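PDB 3KXW: saframycin Mx1 synthetase B from Legionella pneumophila subsp. pneumophila, which belongs to the AMP-binding (ANL) superfamily, is also named fatty acid AMP ligase, and is modelled with bound 5'-O-[(S)-(dodecanoyloxy)(hydroxy)phosphoryl]adenosine. Local coordinates for residues H189-D194 / S408-Y413; E401-S406 / Y437-D442. One frame throughout, in Å; residues are numbered along the deposited sequence.

Interaction 1 of 2, residues H189-D194 / S408-Y413; sequences HHNLLD and SVAKGY
Ser408 meets Asp194 from the second turn of helix 189-202: its OG donates to Asp194 OD2 at 2.5 Å, a short bond that uses the carboxylate oxygen's anti lone pair, the one turned away from OD1. Asp194 reaches it because CG stands anti to its own backbone N (chi1 -174°), and Ser408 OG lies beside its own N (chi1 -71°). The same OD2 forms a salt bridge with Lys198 one turn further along the helix, while Asn195 is hydrogen-bonded to the serine hydroxyl. Val409 aims its side chain away from the helix toward Phe424 and offers only backbone, its O lying 3.0 Å from Asn191 OD1 in a pair whose amide orientation is uncertain. This irregular loop joins strand 400-405 to helix 417-424 in the AMP-binding domain, and here it runs past the first two turns of a helix more than two hundred residues earlier in sequence. Ala410 packs its CA and CB against the amide end of Asn191. Lys411 just brushes that amide with its backbone before its side chain leads away; its backbone is hydrogen-bonded to Met186 of strand 184-188.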
loop_
_atom_site.group_PDB
_atom_site.type_symbol
_atom_site.label_atom_id
_atom_site.label_comp_id
_atom_site.label_asym_id
_atom_site.label_seq_id
_atom_site.Cartn_x
_atom_site.Cartn_y
_atom_site.Cartn_z
ATOM N N HIS A 189 -7.428 -17.802 6.855
ATOM C CA HIS A 189 -6.233 -18.567 6.564
ATOM C C HIS A 189 -6.238 -19.118 5.136
ATOM O O HIS A 189 -5.193 -19.161 4.481
ATOM C CB HIS A 189 -6.050 -19.684 7.603
ATOM C CG HIS A 189 -5.482 -19.191 8.895
ATOM N ND1 HIS A 189 -4.142 -18.914 9.046
ATOM C CD2 HIS A 189 -6.066 -18.903 10.085
ATOM C CE1 HIS A 189 -3.920 -18.471 10.272
ATOM N NE2 HIS A 189 -5.069 -18.458 10.926
ATOM N N HIS A 190 -7.409 -19.538 4.666
ATOM C CA HIS A 190 -7.576 -20.056 3.302
ATOM C C HIS A 190 -7.421 -18.914 2.274
ATOM O O HIS A 190 -6.789 -19.095 1.229
ATOM C CB HIS A 190 -8.939 -20.777 3.177
ATOM C CG HIS A 190 -9.148 -21.526 1.892
ATOM N ND1 HIS A 190 -8.421 -22.645 1.548
ATOM C CD2 HIS A 190 -10.065 -21.365 0.909
ATOM C CE1 HIS A 190 -8.841 -23.107 0.381
ATOM N NE2 HIS A 190 -9.835 -22.345 -0.030
ATOM N N ASN A 191 -7.974 -17.742 2.577
ATOM C CA ASN A 191 -7.825 -16.587 1.677
ATOM C C ASN A 191 -6.354 -16.290 1.455
ATOM O O ASN A 191 -5.914 -16.060 0.343
ATOM C CB ASN A 191 -8.415 -15.310 2.302
ATOM C CG ASN A 191 -9.935 -15.271 2.286
ATOM O OD1 ASN A 191 -10.601 -15.843 1.401
ATOM N ND2 ASN A 191 -10.491 -14.545 3.246
ATOM N N LEU A 192 -5.625 -16.237 2.562
ATOM C CA LEU A 192 -4.222 -15.874 2.570
ATOM C C LEU A 192 -3.391 -16.863 1.759
ATOM O O LEU A 192 -2.660 -16.466 0.850
ATOM C CB LEU A 192 -3.719 -15.804 4.007
ATOM C CG LEU A 192 -2.220 -15.515 4.162
ATOM C CD1 LEU A 192 -1.835 -14.164 3.552
ATOM C CD2 LEU A 192 -1.835 -15.575 5.627
ATOM N N LEU A 193 -3.495 -18.149 2.077
ATOM C CA LEU A 193 -2.735 -19.140 1.308
ATOM C C LEU A 193 -3.128 -19.120 -0.163
ATOM O O LEU A 193 -2.294 -19.288 -1.034
ATOM C CB LEU A 193 -2.902 -20.546 1.886
ATOM C CG LEU A 193 -2.290 -20.843 3.270
ATOM C CD1 LEU A 193 -2.624 -22.315 3.646
ATOM C CD2 LEU A 193 -0.783 -20.599 3.272
ATOM N N ASP A 194 -4.405 -18.933 -0.460
ATOM C CA ASP A 194 -4.794 -18.924 -1.853
ATOM C C ASP A 194 -4.067 -17.801 -2.603
ATOM O O ASP A 194 -3.565 -17.984 -3.725
ATOM C CB ASP A 194 -6.282 -18.695 -2.013
ATOM C CG ASP A 194 -6.715 -18.832 -3.454
ATOM O OD1 ASP A 194 -6.731 -19.974 -3.940
ATOM O OD2 ASP A 194 -7.004 -17.816 -4.109
ATOM N N SER A 408 -9.668 -16.235 -2.894
ATOM C CA SER A 408 -8.954 -15.116 -2.253
ATOM C C SER A 408 -9.896 -14.008 -1.796
ATOM O O SER A 408 -9.481 -13.077 -1.107
ATOM C CB SER A 408 -7.886 -14.513 -3.212
ATOM O OG SER A 408 -6.783 -15.407 -3.391
ATOM N N VAL A 409 -11.159 -14.081 -2.192
ATOM C CA VAL A 409 -12.101 -13.050 -1.786
ATOM C C VAL A 409 -12.412 -13.183 -0.305
ATOM O O VAL A 409 -12.812 -14.244 0.171
ATOM C CB VAL A 409 -13.405 -13.086 -2.602
ATOM C CG1 VAL A 409 -14.462 -12.229 -1.922
ATOM C CG2 VAL A 409 -13.124 -12.618 -4.049
ATOM N N ALA A 410 -12.210 -12.092 0.407
ATOM C CA ALA A 410 -12.298 -12.067 1.859
ATOM C C ALA A 410 -13.731 -12.254 2.371
ATOM O O ALA A 410 -14.706 -12.225 1.613
ATOM C CB ALA A 410 -11.700 -10.774 2.395
ATOM N N LYS A 411 -13.831 -12.418 3.683
ATOM C CA LYS A 411 -15.061 -12.789 4.351
ATOM C C LYS A 411 -16.007 -11.609 4.681
ATOM O O LYS A 411 -17.183 -11.803 4.980
ATOM C CB LYS A 411 -14.689 -13.563 5.636
ATOM C CG LYS A 411 -15.867 -13.908 6.557
ATOM C CD LYS A 411 -16.966 -14.643 5.824
ATOM C CE LYS A 411 -17.948 -15.271 6.811
ATOM N NZ LYS A 411 -18.990 -16.075 6.090
ATOM N N GLY A 412 -15.506 -10.389 4.639
ATOM C CA GLY A 412 -16.337 -9.244 4.961
ATOM C C GLY A 412 -15.510 -8.191 5.671
ATOM O O GLY A 412 -14.296 -8.286 5.725
ATOM N N TYR A 413 -16.177 -7.185 6.209
ATOM C CA TYR A 413 -15.535 -6.181 7.030
ATOM C C TYR A 413 -15.900 -6.453 8.486
ATOM O O TYR A 413 -17.081 -6.649 8.803
ATOM C CB TYR A 413 -16.047 -4.795 6.653
ATOM C CG TYR A 413 -15.792 -4.395 5.213
ATOM C CD1 TYR A 413 -14.499 -4.267 4.710
ATOM C CD2 TYR A 413 -16.852 -4.102 4.374
ATOM C CE1 TYR A 413 -14.289 -3.872 3.381
ATOM C CE2 TYR A 413 -16.654 -3.713 3.073
ATOM C CZ TYR A 413 -15.373 -3.601 2.573
ATOM O OH TYR A 413 -15.224 -3.194 1.253
#

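Interaction 2 of 2, residues E401-S406 / Y437-D442; sequences EIWVQS and YLRTGD. With 1ZZ (5'-O-[(S)-(dodecanoyloxy)(hydroxy)phosphoryl]adenosine), chain B.
Glu401 and Arg439 form a salt bridge in which both guanidinium donors converge on one oxygen: NE lies 2.9 Å and NH2 3.1 Å from Glu401 OE1, which sits in the guanidinium plane. NH2 also bonds to Pro388 O. The carboxylate is turned 64° from that plane. Glu401 is fully extended, CG anti to the backbone N (chi1 -174°), and this carries its carboxylate across to the neighbouring segment, to Arg439 and Gly441. Trp403 NE1 adds a third bond to OE1 from above the carboxylate plane, while Glu401 OE2 takes the backbone N of Gly441 on its anti lone pair at 2.8 Å.

Arg439 lies alongside Trp403, pointing the same way. Its CG sits over the indole's five-membered ring, 3.9 Å from the centroid, a CH-pi contact, and the bend at chi3 (67°) places one face of the guanidinium over Trp403 CZ2. Beyond, Trp403 CE3 touches Tyr437 CB at 3.5 Å, and the Tyr437 ring in turn lies against Gln405 CB, its OH bonded to Glu382.

The backbones are antiparallel, with Val404 and Leu438 as a hydrogen-bonded pair and Trp403 and Arg439 as a non-hydrogen-bonded one. On the face opposite Trp403, Val404 CG2 packs on Thr440 CG2. Ile402 O accepts from both Thr440 N and Thr440 OG1, the latter at 2.8 Å. Thr440 OG1 also accepts from Asp442 N, an ST turn that rounds the corner at Gly441.

Past that corner, Asp442 binds the two ribose hydroxyls of 1ZZ, OD2 to O8 at 2.7 Å and OD1 to O7; Arg456 and Tyr327 also hold its carboxylate. The glutamate's grip on Gly441 and the threonine's on Asp442 N are consistent with holding the turn that presents the Asp442 carboxylate to the ligand.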
loop_
_atom_site.group_PDB
_atom_site.type_symbol
_atom_site.label_atom_id
_atom_site.label_comp_id
_atom_site.label_asym_id
_atom_site.label_seq_id
_atom_site.Cartn_x
_atom_site.Cartn_y
_atom_site.Cartn_z
ATOM N N GLU A 401 -18.357 -1.893 -13.612
ATOM C CA GLU A 401 -17.684 -2.141 -12.355
ATOM C C GLU A 401 -16.909 -3.450 -12.397
ATOM O O GLU A 401 -17.352 -4.438 -12.972
ATOM C CB GLU A 401 -18.649 -2.123 -11.170
ATOM C CG GLU A 401 -17.924 -2.230 -9.827
ATOM C CD GLU A 401 -18.873 -2.219 -8.628
ATOM O OE1 GLU A 401 -20.076 -2.521 -8.795
ATOM O OE2 GLU A 401 -18.426 -1.924 -7.507
ATOM N N ILE A 402 -15.734 -3.440 -11.777
ATOM C CA ILE A 402 -14.922 -4.628 -11.711
ATOM C C ILE A 402 -15.469 -5.487 -10.583
ATOM O O ILE A 402 -15.461 -5.079 -9.426
ATOM C CB ILE A 402 -13.442 -4.257 -11.503
ATOM C CG1 ILE A 402 -12.939 -3.499 -12.750
ATOM C CG2 ILE A 402 -12.599 -5.513 -11.213
ATOM C CD1 ILE A 402 -11.631 -2.735 -12.552
ATOM N N TRP A 403 -15.999 -6.651 -10.937
ATOM C CA TRP A 403 -16.459 -7.642 -9.958
ATOM C C TRP A 403 -15.485 -8.823 -9.911
ATOM O O TRP A 403 -14.986 -9.271 -10.951
ATOM C CB TRP A 403 -17.868 -8.160 -10.333
ATOM C CG TRP A 403 -18.961 -7.175 -10.071
ATOM C CD1 TRP A 403 -18.852 -5.823 -10.041
ATOM C CD2 TRP A 403 -20.348 -7.475 -9.818
ATOM N NE1 TRP A 403 -20.079 -5.253 -9.769
ATOM C CE2 TRP A 403 -21.013 -6.248 -9.638
ATOM C CE3 TRP A 403 -21.088 -8.664 -9.749
ATOM C CZ2 TRP A 403 -22.381 -6.170 -9.349
ATOM C CZ3 TRP A 403 -22.445 -8.590 -9.474
ATOM C CH2 TRP A 403 -23.079 -7.352 -9.286
ATOM N N VAL A 404 -15.244 -9.346 -8.714
ATOM C CA VAL A 404 -14.216 -10.366 -8.523
ATOM C C VAL A 404 -14.773 -11.582 -7.809
ATOM O O VAL A 404 -15.603 -11.439 -6.921
ATOM C CB VAL A 404 -13.049 -9.797 -7.703
ATOM C CG1 VAL A 404 -11.967 -10.846 -7.498
ATOM C CG2 VAL A 404 -12.498 -8.548 -8.396
ATOM N N GLN A 405 -14.312 -12.769 -8.196
ATOM C CA GLN A 405 -14.644 -14.006 -7.471
ATOM C C GLN A 405 -13.467 -14.963 -7.418
ATOM O O GLN A 405 -12.826 -15.211 -8.438
ATOM C CB GLN A 405 -15.864 -14.722 -8.103
ATOM C CG GLN A 405 -16.046 -16.159 -7.595
ATOM C CD GLN A 405 -17.318 -16.812 -8.116
ATOM O OE1 GLN A 405 -17.515 -16.953 -9.331
ATOM N NE2 GLN A 405 -18.191 -17.216 -7.198
ATOM N N SER A 406 -13.178 -15.492 -6.231
ATOM C CA SER A 406 -12.212 -16.574 -6.085
ATOM C C SER A 406 -12.055 -16.910 -4.606
ATOM O O SER A 406 -12.603 -16.229 -3.736
ATOM C CB SER A 406 -10.827 -16.178 -6.641
ATOM O OG SER A 406 -10.060 -15.469 -5.660
ATOM N N TYR A 437 -20.252 -12.120 -5.868
ATOM C CA TYR A 437 -19.053 -11.417 -6.304
ATOM C C TYR A 437 -18.670 -10.298 -5.345
ATOM O O TYR A 437 -19.537 -9.689 -4.707
ATOM C CB TYR A 437 -19.298 -10.801 -7.684
ATOM C CG TYR A 437 -19.391 -11.834 -8.788
ATOM C CD1 TYR A 437 -20.598 -12.443 -9.102
ATOM C CD2 TYR A 437 -18.269 -12.191 -9.514
ATOM C CE1 TYR A 437 -20.678 -13.388 -10.110
ATOM C CE2 TYR A 437 -18.340 -13.134 -10.523
ATOM C CZ TYR A 437 -19.547 -13.727 -10.815
ATOM O OH TYR A 437 -19.596 -14.669 -11.816
ATOM N N LEU A 438 -17.371 -10.021 -5.276
ATOM C CA LEU A 438 -16.892 -8.802 -4.662
ATOM C C LEU A 438 -17.082 -7.627 -5.607
ATOM O O LEU A 438 -16.592 -7.632 -6.747
ATOM C CB LEU A 438 -15.414 -8.944 -4.303
ATOM C CG LEU A 438 -14.617 -7.676 -4.018
ATOM C CD1 LEU A 438 -15.124 -6.993 -2.738
ATOM C CD2 LEU A 438 -13.150 -8.085 -3.909
ATOM N N ARG A 439 -17.792 -6.617 -5.139
ATOM C CA ARG A 439 -17.935 -5.370 -5.881
ATOM C C ARG A 439 -16.812 -4.392 -5.484
ATOM O O ARG A 439 -16.776 -3.919 -4.358
ATOM C CB ARG A 439 -19.322 -4.766 -5.619
ATOM C CG ARG A 439 -20.492 -5.646 -6.138
ATOM C CD ARG A 439 -21.857 -4.910 -6.103
ATOM N NE ARG A 439 -21.938 -3.784 -7.040
ATOM C CZ ARG A 439 -23.056 -3.102 -7.298
ATOM N NH1 ARG A 439 -24.199 -3.426 -6.693
ATOM N NH2 ARG A 439 -23.043 -2.097 -8.157
ATOM N N THR A 440 -15.893 -4.092 -6.403
ATOM C CA THR A 440 -14.688 -3.361 -6.008
ATOM C C THR A 440 -14.862 -1.856 -5.858
ATOM O O THR A 440 -14.040 -1.187 -5.223
ATOM C CB THR A 440 -13.548 -3.617 -6.997
ATOM O OG1 THR A 440 -13.905 -3.087 -8.287
ATOM C CG2 THR A 440 -13.315 -5.125 -7.126
ATOM N N GLY A 441 -15.892 -1.311 -6.489
ATOM C CA GLY A 441 -16.004 0.136 -6.585
ATOM C C GLY A 441 -15.154 0.733 -7.689
ATOM O O GLY A 441 -15.192 1.937 -7.923
ATOM N N ASP A 442 -14.387 -0.116 -8.368
ATOM C CA ASP A 442 -13.513 0.297 -9.466
ATOM C C ASP A 442 -14.189 0.146 -10.827
ATOM O O ASP A 442 -14.939 -0.802 -11.041
ATOM C CB ASP A 442 -12.234 -0.541 -9.448
ATOM C CG ASP A 442 -11.405 -0.299 -8.221
ATOM O OD1 ASP A 442 -11.246 0.878 -7.844
ATOM O OD2 ASP A 442 -10.907 -1.279 -7.625
HETATM P P 1ZZ B . -6.021 -1.385 -1.233
HETATM C C1 1ZZ B . 5.523 -9.762 -4.487
HETATM N N1 1ZZ B . -5.820 0.223 -7.453
HETATM O O1 1ZZ B . -3.716 -1.399 -3.535
HETATM C C2 1ZZ B . 4.664 -8.516 -4.744
HETATM N N2 1ZZ B . -4.368 -1.275 -8.256
HETATM O O2 1ZZ B . -4.847 -2.438 -1.762
HETATM C C3 1ZZ B . 3.280 -8.875 -5.301
HETATM N N3 1ZZ B . -6.183 1.584 -9.665
HETATM O O3 1ZZ B . -7.111 -2.147 -0.658
HETATM C C4 1ZZ B . 2.305 -7.700 -5.138
HETATM N N4 1ZZ B . -4.844 0.705 -11.466
HETATM O O4 1ZZ B . -5.356 -0.414 -0.129
HETATM C C5 1ZZ B . 1.071 -7.815 -6.049
HETATM N N5 1ZZ B . -3.484 -1.189 -11.323
HETATM O O5 1ZZ B . -6.566 -0.414 -2.474
HETATM C C6 1ZZ B . 0.239 -6.535 -5.895
HETATM O O6 1ZZ B . -6.395 0.695 -5.085
HETATM C C7 1ZZ B . -0.996 -6.234 -6.780
HETATM O O7 1ZZ B . -8.807 1.359 -6.573
HETATM C C8 1ZZ B . -1.696 -4.865 -6.664
HETATM O O8 1ZZ B . -9.525 -0.686 -5.374
HETATM C C9 1ZZ B . -2.666 -4.897 -5.473
HETATM C C10 1ZZ B . -2.891 -3.523 -4.797
HETATM C C11 1ZZ B . -3.656 -3.758 -3.464
HETATM C C12 1ZZ B . -4.476 -2.495 -3.138
HETATM C C13 1ZZ B . -7.042 -0.972 -3.680
HETATM C C14 1ZZ B . -7.401 0.048 -4.566
HETATM C C15 1ZZ B . -8.269 -0.460 -5.775
HETATM C C16 1ZZ B . -8.140 0.475 -6.699
HETATM C C17 1ZZ B . -6.730 0.785 -6.558
HETATM C C18 1ZZ B . -4.987 -0.938 -7.188
HETATM C C19 1ZZ B . -4.749 -0.284 -9.307
HETATM C C20 1ZZ B . -5.631 0.548 -8.835
HETATM C C21 1ZZ B . -5.784 1.697 -10.909
HETATM C C22 1ZZ B . -4.368 -0.194 -10.770
#

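How the interactions relate
Interaction 2 is the buried contact: it pairs two strands of one antiparallel sheet through regular backbone bonds, a salt bridge and aromatic packing, and it reaches the ligand directly at Asp442. Interaction 1, only partly buried, sets an irregular loop against a helix through a hydrogen bond from Ser408 to Asp194 and buries about a third as much surface; its Ala410 side chain is about 10 Å from the ligand. The two share a chain path, since strand 400-405 runs on into the loop 408-413, and their centres lie 14 Å apart. They touch where Val409 packs on Val404 and Leu438, and Ser406 OG, at the strand's exit, is hydrogen-bonded to Ser408 N.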